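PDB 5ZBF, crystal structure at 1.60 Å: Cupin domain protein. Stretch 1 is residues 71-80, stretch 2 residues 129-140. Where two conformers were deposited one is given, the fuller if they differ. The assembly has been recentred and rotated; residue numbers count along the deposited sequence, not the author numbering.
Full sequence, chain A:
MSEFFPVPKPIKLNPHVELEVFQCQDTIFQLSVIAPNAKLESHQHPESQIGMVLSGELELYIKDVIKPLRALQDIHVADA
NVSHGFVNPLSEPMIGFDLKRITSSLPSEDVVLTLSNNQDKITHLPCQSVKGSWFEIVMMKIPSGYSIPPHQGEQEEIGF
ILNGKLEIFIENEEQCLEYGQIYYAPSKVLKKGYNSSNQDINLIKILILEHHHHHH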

# COMPACT_ATOMS: atom_id res chain seq x y z
N ALA A 71 -4.29 -11.36 5.32
CA ALA A 71 -3.42 -11.06 4.18
C ALA A 71 -4.24 -10.75 2.91
O ALA A 71 -5.17 -11.48 2.58
CB ALA A 71 -2.50 -12.23 3.91
N LEU A 72 -3.88 -9.65 2.25
CA LEU A 72 -4.46 -9.24 0.97
C LEU A 72 -5.97 -9.00 1.02
O LEU A 72 -6.64 -9.02 -0.03
CB LEU A 72 -4.09 -10.24 -0.13
CG LEU A 72 -2.59 -10.53 -0.26
CD1 LEU A 72 -2.38 -11.58 -1.33
CD2 LEU A 72 -1.81 -9.27 -0.58
N GLN A 73 -6.51 -8.74 2.21
CA GLN A 73 -7.95 -8.51 2.40
C GLN A 73 -8.28 -7.25 3.20
O GLN A 73 -9.06 -6.40 2.75
CB GLN A 73 -8.61 -9.71 3.08
CG GLN A 73 -8.55 -11.00 2.28
CD GLN A 73 -9.60 -12.01 2.74
OE1 GLN A 73 -10.79 -11.87 2.43
NE2 GLN A 73 -9.17 -13.02 3.46
N ASP A 74 -7.69 -7.13 4.39
CA ASP A 74 -8.07 -6.10 5.33
C ASP A 74 -7.08 -4.93 5.31
O ASP A 74 -5.88 -5.11 5.06
CB ASP A 74 -8.20 -6.70 6.73
CG ASP A 74 -9.23 -7.83 6.80
OD1 ASP A 74 -10.30 -7.71 6.18
OD2 ASP A 74 -8.95 -8.87 7.44
N ILE A 75 -7.61 -3.73 5.49
CA ILE A 75 -6.76 -2.57 5.63
C ILE A 75 -7.06 -1.92 6.99
O ILE A 75 -8.21 -1.67 7.36
CB ILE A 75 -6.82 -1.63 4.39
CG1 ILE A 75 -7.53 -0.30 4.63
CG2 ILE A 75 -7.39 -2.33 3.15
CD1 ILE A 75 -6.56 0.83 4.82
N HIS A 76 -6.00 -1.71 7.77
CA HIS A 76 -6.15 -1.03 9.06
C HIS A 76 -6.11 0.47 8.81
O HIS A 76 -5.43 0.93 7.89
CB HIS A 76 -5.09 -1.48 10.10
CG HIS A 76 -3.72 -0.90 9.89
ND1 HIS A 76 -2.72 -1.58 9.24
CD2 HIS A 76 -3.19 0.29 10.26
CE1 HIS A 76 -1.63 -0.85 9.21
NE2 HIS A 76 -1.89 0.30 9.82
N VAL A 77 -6.85 1.22 9.63
CA VAL A 77 -6.95 2.67 9.47
C VAL A 77 -6.80 3.32 10.85
O VAL A 77 -7.63 3.12 11.74
CB VAL A 77 -8.31 3.07 8.85
CG1 VAL A 77 -8.37 4.57 8.57
CG2 VAL A 77 -8.57 2.29 7.56
N ALA A 78 -5.70 4.06 11.03
CA ALA A 78 -5.44 4.78 12.28
C ALA A 78 -5.36 6.27 11.97
O ALA A 78 -4.36 6.74 11.42
CB ALA A 78 -4.14 4.29 12.89
N ASP A 79 -6.42 7.00 12.32
CA ASP A 79 -6.44 8.44 12.09
C ASP A 79 -5.43 9.16 12.98
O ASP A 79 -4.81 8.53 13.83
CB ASP A 79 -7.85 8.99 12.31
CG ASP A 79 -8.81 8.62 11.17
OD1 ASP A 79 -8.36 8.16 10.08
OD2 ASP A 79 -10.02 8.78 11.36
N ALA A 80 -5.28 10.47 12.78
CA ALA A 80 -4.24 11.26 13.44
C ALA A 80 -4.27 11.08 14.95
O ALA A 80 -5.33 11.22 15.57
CB ALA A 80 -4.39 12.74 13.09
N SER A 129 -11.27 -3.58 -4.33
CA SER A 129 -10.94 -2.25 -3.88
C SER A 129 -11.76 -1.85 -2.67
O SER A 129 -12.75 -2.50 -2.33
CB SER A 129 -11.21 -1.27 -5.01
OG SER A 129 -12.60 -1.22 -5.28
N VAL A 130 -11.31 -0.78 -2.03
CA VAL A 130 -12.12 -0.09 -1.03
C VAL A 130 -11.65 1.36 -0.95
O VAL A 130 -10.48 1.67 -1.21
CB VAL A 130 -12.06 -0.80 0.34
CG1 VAL A 130 -10.67 -0.69 0.96
CG2 VAL A 130 -13.14 -0.26 1.28
N LYS A 131 -12.59 2.23 -0.61
CA LYS A 131 -12.33 3.65 -0.48
C LYS A 131 -12.46 4.05 0.97
O LYS A 131 -13.42 3.65 1.65
CB LYS A 131 -13.35 4.44 -1.31
CG LYS A 131 -13.27 4.16 -2.80
N GLY A 132 -11.49 4.82 1.45
CA GLY A 132 -11.52 5.34 2.80
C GLY A 132 -11.62 6.85 2.77
O GLY A 132 -11.90 7.44 1.72
N SER A 133 -11.36 7.46 3.92
CA SER A 133 -11.55 8.89 4.08
C SER A 133 -10.57 9.74 3.27
O SER A 133 -10.96 10.81 2.78
CB SER A 133 -11.47 9.27 5.56
OG SER A 133 -10.20 8.99 6.11
N TRP A 134 -9.32 9.27 3.12
CA TRP A 134 -8.27 9.99 2.38
C TRP A 134 -7.54 9.16 1.29
O TRP A 134 -6.53 9.61 0.74
CB TRP A 134 -7.24 10.58 3.37
CG TRP A 134 -6.50 9.59 4.25
CD1 TRP A 134 -6.93 9.06 5.44
CD2 TRP A 134 -5.18 9.07 4.04
NE1 TRP A 134 -5.97 8.23 5.97
CE2 TRP A 134 -4.88 8.22 5.13
CE3 TRP A 134 -4.22 9.24 3.04
CZ2 TRP A 134 -3.67 7.54 5.24
CZ3 TRP A 134 -3.01 8.57 3.15
CH2 TRP A 134 -2.75 7.73 4.24
N PHE A 135 -8.08 8.00 0.95
CA PHE A 135 -7.36 7.04 0.11
C PHE A 135 -8.31 6.06 -0.57
O PHE A 135 -9.41 5.81 -0.10
CB PHE A 135 -6.37 6.23 0.98
CG PHE A 135 -7.06 5.46 2.06
CD1 PHE A 135 -7.45 4.14 1.85
CD2 PHE A 135 -7.38 6.07 3.27
CE1 PHE A 135 -8.12 3.44 2.84
CE2 PHE A 135 -8.06 5.38 4.25
CZ PHE A 135 -8.42 4.06 4.04
N GLU A 136 -7.85 5.47 -1.66
CA GLU A 136 -8.48 4.29 -2.23
C GLU A 136 -7.41 3.26 -2.50
O GLU A 136 -6.36 3.59 -3.04
CB GLU A 136 -9.22 4.63 -3.53
CG GLU A 136 -9.90 3.44 -4.16
CD GLU A 136 -10.75 3.79 -5.37
OE1 GLU A 136 -10.60 4.89 -5.93
OE2 GLU A 136 -11.58 2.95 -5.76
N ILE A 137 -7.67 2.01 -2.13
CA ILE A 137 -6.74 0.91 -2.42
C ILE A 137 -7.39 -0.01 -3.46
O ILE A 137 -8.55 -0.37 -3.33
CB ILE A 137 -6.34 0.16 -1.14
CG1 ILE A 137 -5.54 1.11 -0.23
CG2 ILE A 137 -5.51 -1.08 -1.47
CD1 ILE A 137 -5.14 0.52 1.10
N VAL A 138 -6.62 -0.35 -4.48
CA VAL A 138 -7.07 -1.21 -5.57
C VAL A 138 -6.04 -2.33 -5.74
O VAL A 138 -4.87 -2.05 -5.89
CB VAL A 138 -7.19 -0.43 -6.89
CG1 VAL A 138 -7.73 -1.34 -8.00
CG2 VAL A 138 -8.08 0.79 -6.68
N MET A 139 -6.50 -3.57 -5.72
CA MET A 139 -5.67 -4.74 -6.02
C MET A 139 -6.26 -5.40 -7.25
O MET A 139 -7.46 -5.61 -7.32
CB MET A 139 -5.69 -5.73 -4.86
CG MET A 139 -4.73 -6.90 -5.02
SD MET A 139 -4.58 -7.95 -3.56
CE MET A 139 -6.21 -8.66 -3.44
N MET A 140 -5.41 -5.73 -8.22
CA MET A 140 -5.90 -6.26 -9.48
C MET A 140 -4.86 -7.07 -10.21
O MET A 140 -3.67 -6.80 -10.10
CB MET A 140 -6.34 -5.11 -10.38
CG MET A 140 -5.21 -4.20 -10.82
SD MET A 140 -5.85 -2.74 -11.64
CE MET A 140 -6.59 -3.45 -13.10
O HOH W 1 -6.08 6.97 8.53

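How does stretch 2 present itself to stretch 1? It doubles back on itself as a hairpin: Val130 N to Ile137 O (3.1 Å) and Ile137 N to Val130 O (3.0 Å) are hydrogen bonds joining its two strands. Strand 135-140 runs nearly antiparallel to strand 74-78, at 162°, but the axes stay 10.3 Å apart. No hydrogen bond crosses directly; side chains make the contact. Val130 contributes early, its CG1 lying 4.3 Å from Ile75 CG2.

What happens at the turn? Gly132 has no side chain, and an ideal CB there would clash with Phe135 CZ. Beyond it, a water bridges the stretches, donating to Asp79 OD1 (3.0 Å) and accepting from Trp134 NE1 (2.9 Å), so the buried indole NH gains a polar partner.

Which residues form the apolar centre? Phe135 points toward stretch 1 and meets two aliphatic side chains obliquely: its CE1 is 3.6 Å from Ile75 CD1, its CZ 3.9 Å from Val77 CG2. Ile137 CD1 then reaches Ile75 CD1 at 4.0 Å. Ile75 thus touches three apolar residues, Val130, Phe135 and Ile137, through van der Waals contact.

How does the contact end? Met139 extends its thioether beside Leu72: SD packs 4.2 Å from Leu72 CB, an apolar pairing, while CE lies 3.5 Å from Leu72 O, a close van der Waals contact rather than a hydrogen bond.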